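Local structure of peroxiredoxin (Akkermansia muciniphila, 6KHX) at residues W82-T87 against G92-V97; P50-G55 against A136-F141. The protein is a typical 2-Cys peroxiredoxin, probably reducing peroxides through a reactive cysteine in a thioredoxin-like fold. All coordinates share one frame; numbering follows the deposited sequence.

In the fold
From the N terminus, strands 13-17 to 35-40 come first; the chain then enters helix 48-58, where 50-55 supplies the first half of contact 2. It then reaches helix 78-85, whose end turns back so that 82-87 meets 92-97; contact 1 thus closes a short loop with four intervening residues. Only later, with strand 138-143, does the chain supply 136-141 and close contact 2 across 80 residues, so the small loop lies within the large one. The two centres are about 15 Å apart, yet the contacts touch: Trp-84 packs on Pro-50 and Leu-53, and Ile-94 on Pro-50. Helix 48-58 is therefore held by the loop after helix 78-85 and by the central sheet.

Contact 1: residues W82-T87 against G92-V97; sequences WAWVNT and GGIQGV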
ATOM      1  N   TRP B  82      25.784  36.038  20.784  1.00 40.98           N
ATOM      2  CA  TRP B  82      25.911  37.289  21.522  1.00 40.47           C
ATOM      3  C   TRP B  82      27.073  37.241  22.509  1.00 45.27           C
ATOM      4  O   TRP B  82      27.844  38.201  22.619  1.00 44.56           O
ATOM      5  CB  TRP B  82      24.596  37.602  22.235  1.00 42.04           C
ATOM      6  CG  TRP B  82      24.726  38.649  23.292  1.00 48.52           C
ATOM      7  CD1 TRP B  82      24.644  40.004  23.129  1.00 45.37           C
ATOM      8  CD2 TRP B  82      24.967  38.425  24.687  1.00 42.58           C
ATOM      9  NE1 TRP B  82      24.820  40.633  24.338  1.00 48.13           N
ATOM     10  CE2 TRP B  82      25.020  39.686  25.309  1.00 42.41           C
ATOM     11  CE3 TRP B  82      25.142  37.278  25.469  1.00 43.14           C
ATOM     12  CZ2 TRP B  82      25.239  39.832  26.674  1.00 47.02           C
ATOM     13  CZ3 TRP B  82      25.359  37.424  26.822  1.00 40.77           C
ATOM     14  CH2 TRP B  82      25.406  38.691  27.413  1.00 44.60           C
ATOM     15  N   ALA B  83      27.212  36.139  23.246  1.00 43.55           N
ATOM     16  CA  ALA B  83      28.354  35.994  24.140  1.00 40.96           C
ATOM     17  C   ALA B  83      29.668  36.049  23.367  1.00 42.87           C
ATOM     18  O   ALA B  83      30.657  36.616  23.848  1.00 43.53           O
ATOM     19  CB  ALA B  83      28.239  34.687  24.925  1.00 36.22           C
ATOM     20  N   TRP B  84      29.690  35.496  22.153  1.00 42.67           N
ATOM     21  CA  TRP B  84      30.933  35.428  21.394  1.00 43.09           C
ATOM     22  C   TRP B  84      31.339  36.798  20.865  1.00 48.28           C
ATOM     23  O   TRP B  84      32.532  37.123  20.828  1.00 45.51           O
ATOM     24  CB  TRP B  84      30.790  34.435  20.246  1.00 39.09           C
ATOM     25  CG  TRP B  84      32.076  33.823  19.819  1.00 39.78           C
ATOM     26  CD1 TRP B  84      33.250  33.821  20.509  1.00 42.68           C
ATOM     27  CD2 TRP B  84      32.323  33.108  18.602  1.00 40.12           C
ATOM     28  NE1 TRP B  84      34.216  33.147  19.798  1.00 39.03           N
ATOM     29  CE2 TRP B  84      33.671  32.703  18.622  1.00 37.67           C
ATOM     30  CE3 TRP B  84      31.533  32.770  17.498  1.00 38.32           C
ATOM     31  CZ2 TRP B  84      34.247  31.975  17.583  1.00 33.13           C
ATOM     32  CZ3 TRP B  84      32.109  32.052  16.464  1.00 34.87           C
ATOM     33  CH2 TRP B  84      33.452  31.662  16.515  1.00 35.70           C
ATOM     34  N   VAL B  85      30.372  37.608  20.424  1.00 44.98           N
ATOM     35  CA  VAL B  85      30.711  38.962  19.999  1.00 48.09           C
ATOM     36  C   VAL B  85      31.072  39.855  21.177  1.00 50.32           C
ATOM     37  O   VAL B  85      31.571  40.968  20.970  1.00 54.18           O
ATOM     38  CB  VAL B  85      29.579  39.632  19.192  1.00 45.82           C
ATOM     39  CG1 VAL B  85      29.184  38.768  17.998  1.00 46.17           C
ATOM     40  CG2 VAL B  85      28.394  39.959  20.079  1.00 45.75           C
ATOM     41  N   ASN B  86      30.813  39.408  22.407  1.00 45.79           N
ATOM     42  CA  ASN B  86      31.241  40.116  23.602  1.00 40.46           C
ATOM     43  C   ASN B  86      32.480  39.493  24.239  1.00 46.61           C
ATOM     44  O   ASN B  86      32.784  39.781  25.401  1.00 56.70           O
ATOM     45  CB  ASN B  86      30.096  40.197  24.611  1.00 45.29           C
ATOM     46  CG  ASN B  86      29.077  41.267  24.243  1.00 56.55           C
ATOM     47  OD1 ASN B  86      29.287  42.453  24.504  1.00 63.89           O
ATOM     48  ND2 ASN B  86      27.967  40.852  23.644  1.00 50.54           N
ATOM     49  N   THR B  87      33.194  38.637  23.509  1.00 48.07           N
ATOM     50  CA  THR B  87      34.466  38.092  23.957  1.00 49.46           C
ATOM     51  C   THR B  87      35.586  38.696  23.127  1.00 57.35           C
ATOM     52  O   THR B  87      35.522  38.637  21.891  1.00 53.34           O
ATOM     53  CB  THR B  87      34.487  36.565  23.825  1.00 45.08           C
ATOM     54  OG1 THR B  87      33.451  36.002  24.633  1.00 44.85           O
ATOM     55  CG2 THR B  87      35.832  36.007  24.277  1.00 46.30           C
ATOM     56  N   GLY B  92      40.068  34.563  21.801  1.00 54.33           N
ATOM     57  CA  GLY B  92      39.338  33.691  20.905  1.00 54.45           C
ATOM     58  C   GLY B  92      37.967  34.185  20.503  1.00 50.35           C
ATOM     59  O   GLY B  92      37.250  33.464  19.800  1.00 54.93           O
ATOM     60  N   GLY B  93      37.587  35.398  20.906  1.00 51.64           N
ATOM     61  CA  GLY B  93      36.274  35.929  20.612  1.00 46.35           C
ATOM     62  C   GLY B  93      36.188  36.616  19.259  1.00 45.74           C
ATOM     63  O   GLY B  93      37.159  36.724  18.511  1.00 46.86           O
ATOM     64  N   ILE B  94      34.982  37.091  18.951  1.00 47.00           N
ATOM     65  CA  ILE B  94      34.713  37.766  17.685  1.00 49.15           C
ATOM     66  C   ILE B  94      34.182  39.169  17.954  1.00 50.58           C
ATOM     67  O   ILE B  94      33.258  39.641  17.280  1.00 51.03           O
ATOM     68  CB  ILE B  94      33.733  36.958  16.811  1.00 48.72           C
ATOM     69  CG1 ILE B  94      32.436  36.666  17.572  1.00 42.94           C
ATOM     70  CG2 ILE B  94      34.388  35.675  16.304  1.00 39.18           C
ATOM     71  CD1 ILE B  94      31.314  36.233  16.681  1.00 40.81           C
ATOM     72  N   GLN B  95      34.769  39.845  18.939  1.00 51.96           N
ATOM     73  CA  GLN B  95      34.394  41.221  19.237  1.00 52.34           C
ATOM     74  C   GLN B  95      34.548  42.087  17.995  1.00 49.44           C
ATOM     75  O   GLN B  95      35.523  41.963  17.250  1.00 53.79           O
ATOM     76  CB  GLN B  95      35.274  41.764  20.364  1.00 53.72           C
ATOM     77  CG  GLN B  95      34.738  42.993  21.073  1.00 54.69           C
ATOM     78  CD  GLN B  95      35.526  43.311  22.339  1.00 67.35           C
ATOM     79  OE1 GLN B  95      35.157  42.893  23.441  1.00 64.70           O
ATOM     80  NE2 GLN B  95      36.622  44.047  22.185  1.00 60.56           N
ATOM     81  N   GLY B  96      33.571  42.962  17.767  1.00 43.05           N
ATOM     82  CA  GLY B  96      33.601  43.859  16.633  1.00 40.25           C
ATOM     83  C   GLY B  96      32.924  43.357  15.375  1.00 46.48           C
ATOM     84  O   GLY B  96      32.809  44.125  14.409  1.00 49.69           O
ATOM     85  N   VAL B  97      32.486  42.100  15.341  1.00 47.23           N
ATOM     86  CA  VAL B  97      31.708  41.603  14.211  1.00 44.24           C
ATOM     87  C   VAL B  97      30.303  42.189  14.292  1.00 43.17           C
ATOM     88  O   VAL B  97      29.595  41.998  15.286  1.00 42.11           O
ATOM     89  CB  VAL B  97      31.682  40.071  14.189  1.00 43.03           C
ATOM     90  CG1 VAL B  97      30.700  39.573  13.142  1.00 41.76           C
ATOM     91  CG2 VAL B  97      33.080  39.529  13.916  1.00 43.02           C
TER
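Trp-84 and Ile-94 carry this contact, their side chains crossing at about a right angle. The indole leaves the helix with CG anti to the backbone N (chi1 -153°), which presents one face to the returning loop. Ile-94 spreads over that face: CG2 lies 3.8 Å from the centroid of the six-membered ring, only 10° off its normal, a CH-pi contact, while CG1 covers the pyrrole side. Because CG1 stands between the backbone N and carbonyl carbon of Ile-94 (chi1 55°), CD1 can wedge between Trp-84 and Val-85, 3.6 Å from Val-85 CG1. The indole edge is used as well: Trp-84 NE1 donates to Gly-92 O at 3.1 Å, with the acceptor tilted from the ring plane.

Trp-84 O is gripped twice, by Thr-87 N and Ile-94 N from opposite faces of its carbonyl plane; the Ile-94 bond is nearly straight. A weaker bond runs from Gln-95 N to Thr-87 O at 3.3 Å. On the helix side, Thr-87 OG1 bonds back to Ala-83 O at 3.0 Å. Gly-93, without a side chain, lets the loop come close to the backbone at Thr-87, the CA atoms of Gly-93 and Thr-87 being 4.4 Å apart.

A type II beta turn from Ile-94 to Val-97 then leads toward strand 101-103, completing the beta-alpha-beta crossover from strand 68-74 of this thioredoxin-like fold.

Contact 2: residues P50-G55 against A136-F141; sequences PTELIG and AYRGLF
The carboxylate of Glu-52 and the guanidinium of Arg-138 meet with their planes 73° apart, so they do not form the flat, two-pronged pairing of these groups. A single oxygen does the touching: Glu-52 OE2 comes obliquely to the guanidinium and lies 2.8 Å from Arg-138 NH1. The bond is weak by its angle, 128° at the hydrogen, although the pair is a salt bridge. The same oxygen also lies 3.5 Å from Arg-138 CD, alongside the methylene that leads into the guanidinium.

Both side chains leave their backbones toward the other segment, and both are long enough to span the 9.7 Å between Glu-52 CA and Arg-138 CA. In Arg-138, CG is anti to the carbonyl carbon (chi1 -62°) and the chain is extended from CG to NE, which carries the guanidinium across to the helix. Further bonds fix its orientation, notably Arg-138 NE to Phe-157 O. Glu-52 has a second charged partner, since OE1 forms a salt bridge with Arg-161; one buried carboxylate is thus shared by two arginines. An alanine at Arg-138 would remove the guanidinium, and is likely to leave Glu-52 OE2 without this charge partner and Phe-157 O without the bond from NE.

The link ties helix 48-58 to the strand lying between 35-40 and 149-155 in the central sheet. With Arg-138 also packing on Cys-49, it is consistent with the arginine-glutamate network beside the peroxidatic cysteine in typical 2-Cys peroxiredoxins.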
ATOM      1  N   PRO B  50      36.082  31.788  14.060  1.00 44.52           N
ATOM      2  CA  PRO B  50      36.300  33.210  14.381  1.00 42.49           C
ATOM      3  C   PRO B  50      37.179  33.930  13.372  1.00 44.20           C
ATOM      4  O   PRO B  50      36.952  35.117  13.117  1.00 42.26           O
ATOM      5  CB  PRO B  50      36.945  33.167  15.776  1.00 43.03           C
ATOM      6  CG  PRO B  50      37.491  31.802  15.910  1.00 42.62           C
ATOM      7  CD  PRO B  50      36.541  30.920  15.161  1.00 41.89           C
ATOM      8  N   THR B  51      38.185  33.267  12.796  1.00 40.25           N
ATOM      9  CA  THR B  51      39.006  33.954  11.803  1.00 44.83           C
ATOM     10  C   THR B  51      38.193  34.301  10.565  1.00 44.85           C
ATOM     11  O   THR B  51      38.328  35.400  10.016  1.00 46.49           O
ATOM     12  CB  THR B  51      40.230  33.116  11.440  1.00 45.33           C
ATOM     13  OG1 THR B  51      39.876  32.092  10.502  1.00 39.13           O
ATOM     14  CG2 THR B  51      40.781  32.490  12.685  1.00 47.62           C
ATOM     15  N   GLU B  52      37.317  33.392  10.132  1.00 44.21           N
ATOM     16  CA  GLU B  52      36.459  33.703   8.990  1.00 39.93           C
ATOM     17  C   GLU B  52      35.497  34.841   9.318  1.00 40.39           C
ATOM     18  O   GLU B  52      35.317  35.765   8.512  1.00 39.58           O
ATOM     19  CB  GLU B  52      35.703  32.448   8.548  1.00 35.82           C
ATOM     20  CG  GLU B  52      36.632  31.310   8.140  1.00 37.64           C
ATOM     21  CD  GLU B  52      35.897  30.113   7.566  1.00 39.67           C
ATOM     22  OE1 GLU B  52      36.048  29.844   6.353  1.00 37.14           O
ATOM     23  OE2 GLU B  52      35.162  29.447   8.328  1.00 37.57           O
ATOM     24  N   LEU B  53      34.892  34.811  10.508  1.00 34.73           N
ATOM     25  CA  LEU B  53      33.942  35.858  10.873  1.00 37.95           C
ATOM     26  C   LEU B  53      34.623  37.222  10.973  1.00 46.15           C
ATOM     27  O   LEU B  53      34.112  38.231  10.463  1.00 44.81           O
ATOM     28  CB  LEU B  53      33.241  35.496  12.183  1.00 38.19           C
ATOM     29  CG  LEU B  53      32.138  34.432  12.085  1.00 43.08           C
ATOM     30  CD1 LEU B  53      32.093  33.525  13.313  1.00 34.72           C
ATOM     31  CD2 LEU B  53      30.783  35.095  11.866  1.00 42.76           C
ATOM     32  N   ILE B  54      35.788  37.270  11.627  1.00 47.37           N
ATOM     33  CA  ILE B  54      36.518  38.525  11.770  1.00 44.16           C
ATOM     34  C   ILE B  54      36.994  39.031  10.415  1.00 45.44           C
ATOM     35  O   ILE B  54      36.906  40.230  10.125  1.00 41.71           O
ATOM     36  CB  ILE B  54      37.680  38.357  12.763  1.00 43.28           C
ATOM     37  CG1 ILE B  54      37.130  38.154  14.172  1.00 38.95           C
ATOM     38  CG2 ILE B  54      38.581  39.579  12.730  1.00 43.52           C
ATOM     39  CD1 ILE B  54      38.150  37.631  15.153  1.00 45.86           C
ATOM     40  N   GLY B  55      37.505  38.138   9.561  1.00 41.20           N
ATOM     41  CA  GLY B  55      37.934  38.570   8.245  1.00 39.45           C
ATOM     42  C   GLY B  55      36.797  39.147   7.423  1.00 47.03           C
ATOM     43  O   GLY B  55      36.970  40.157   6.734  1.00 51.03           O
ATOM     44  N   ALA B 136      26.915  22.579  10.884  1.00 31.32           N
ATOM     45  CA  ALA B 136      27.083  23.026   9.506  1.00 30.64           C
ATOM     46  C   ALA B 136      28.544  22.970   9.073  1.00 33.07           C
ATOM     47  O   ALA B 136      29.448  23.350   9.824  1.00 26.63           O
ATOM     48  CB  ALA B 136      26.550  24.448   9.337  1.00 26.81           C
ATOM     49  N   TYR B 137      28.766  22.496   7.848  1.00 29.86           N
ATOM     50  CA  TYR B 137      30.062  22.616   7.202  1.00 27.46           C
ATOM     51  C   TYR B 137      30.292  24.061   6.757  1.00 30.79           C
ATOM     52  O   TYR B 137      29.398  24.912   6.820  1.00 28.23           O
ATOM     53  CB  TYR B 137      30.153  21.680   5.996  1.00 27.69           C
ATOM     54  CG  TYR B 137      30.562  20.256   6.312  1.00 34.35           C
ATOM     55  CD1 TYR B 137      31.836  19.967   6.797  1.00 40.40           C
ATOM     56  CD2 TYR B 137      29.689  19.193   6.097  1.00 32.31           C
ATOM     57  CE1 TYR B 137      32.221  18.662   7.075  1.00 35.33           C
ATOM     58  CE2 TYR B 137      30.066  17.886   6.371  1.00 31.74           C
ATOM     59  CZ  TYR B 137      31.332  17.629   6.861  1.00 34.36           C
ATOM     60  OH  TYR B 137      31.717  16.337   7.133  1.00 38.42           O
ATOM     61  N   ARG B 138      31.514  24.342   6.295  1.00 31.58           N
ATOM     62  CA  ARG B 138      31.883  25.697   5.875  1.00 35.56           C
ATOM     63  C   ARG B 138      31.273  25.960   4.502  1.00 32.66           C
ATOM     64  O   ARG B 138      31.901  25.791   3.452  1.00 34.04           O
ATOM     65  CB  ARG B 138      33.397  25.881   5.885  1.00 32.87           C
ATOM     66  CG  ARG B 138      33.960  25.710   7.273  1.00 31.77           C
ATOM     67  CD  ARG B 138      35.405  26.121   7.412  1.00 33.17           C
ATOM     68  NE  ARG B 138      35.909  25.576   8.664  1.00 36.69           N
ATOM     69  CZ  ARG B 138      35.655  26.085   9.865  1.00 35.84           C
ATOM     70  NH1 ARG B 138      34.922  27.185   9.990  1.00 31.94           N
ATOM     71  NH2 ARG B 138      36.145  25.489  10.944  1.00 36.09           N
ATOM     72  N   GLY B 139      30.015  26.382   4.521  1.00 31.56           N
ATOM     73  CA  GLY B 139      29.231  26.534   3.297  1.00 27.85           C
ATOM     74  C   GLY B 139      29.076  28.005   2.930  1.00 28.98           C
ATOM     75  O   GLY B 139      28.869  28.839   3.802  1.00 31.78           O
ATOM     76  N   LEU B 140      29.133  28.307   1.639  1.00 25.33           N
ATOM     77  CA  LEU B 140      29.005  29.699   1.221  1.00 29.40           C
ATOM     78  C   LEU B 140      28.124  29.785  -0.015  1.00 29.19           C
ATOM     79  O   LEU B 140      28.245  28.966  -0.932  1.00 27.61           O
ATOM     80  CB  LEU B 140      30.373  30.344   0.947  1.00 25.42           C
ATOM     81  CG  LEU B 140      30.345  31.824   0.548  1.00 29.50           C
ATOM     82  CD1 LEU B 140      31.486  32.598   1.205  1.00 26.52           C
ATOM     83  CD2 LEU B 140      30.391  31.983  -0.969  1.00 23.30           C
ATOM     84  N   PHE B 141      27.221  30.767  -0.021  1.00 25.45           N
ATOM     85  CA  PHE B 141      26.264  30.953  -1.103  1.00 30.49           C
ATOM     86  C   PHE B 141      26.235  32.410  -1.529  1.00 31.89           C
ATOM     87  O   PHE B 141      26.217  33.318  -0.684  1.00 32.47           O
ATOM     88  CB  PHE B 141      24.840  30.517  -0.705  1.00 25.49           C
ATOM     89  CG  PHE B 141      24.753  29.098  -0.231  1.00 27.06           C
ATOM     90  CD1 PHE B 141      25.102  28.762   1.071  1.00 26.16           C
ATOM     91  CD2 PHE B 141      24.352  28.096  -1.094  1.00 23.73           C
ATOM     92  CE1 PHE B 141      25.038  27.460   1.502  1.00 26.08           C
ATOM     93  CE2 PHE B 141      24.286  26.787  -0.669  1.00 26.75           C
ATOM     94  CZ  PHE B 141      24.626  26.467   0.631  1.00 29.40           C
TER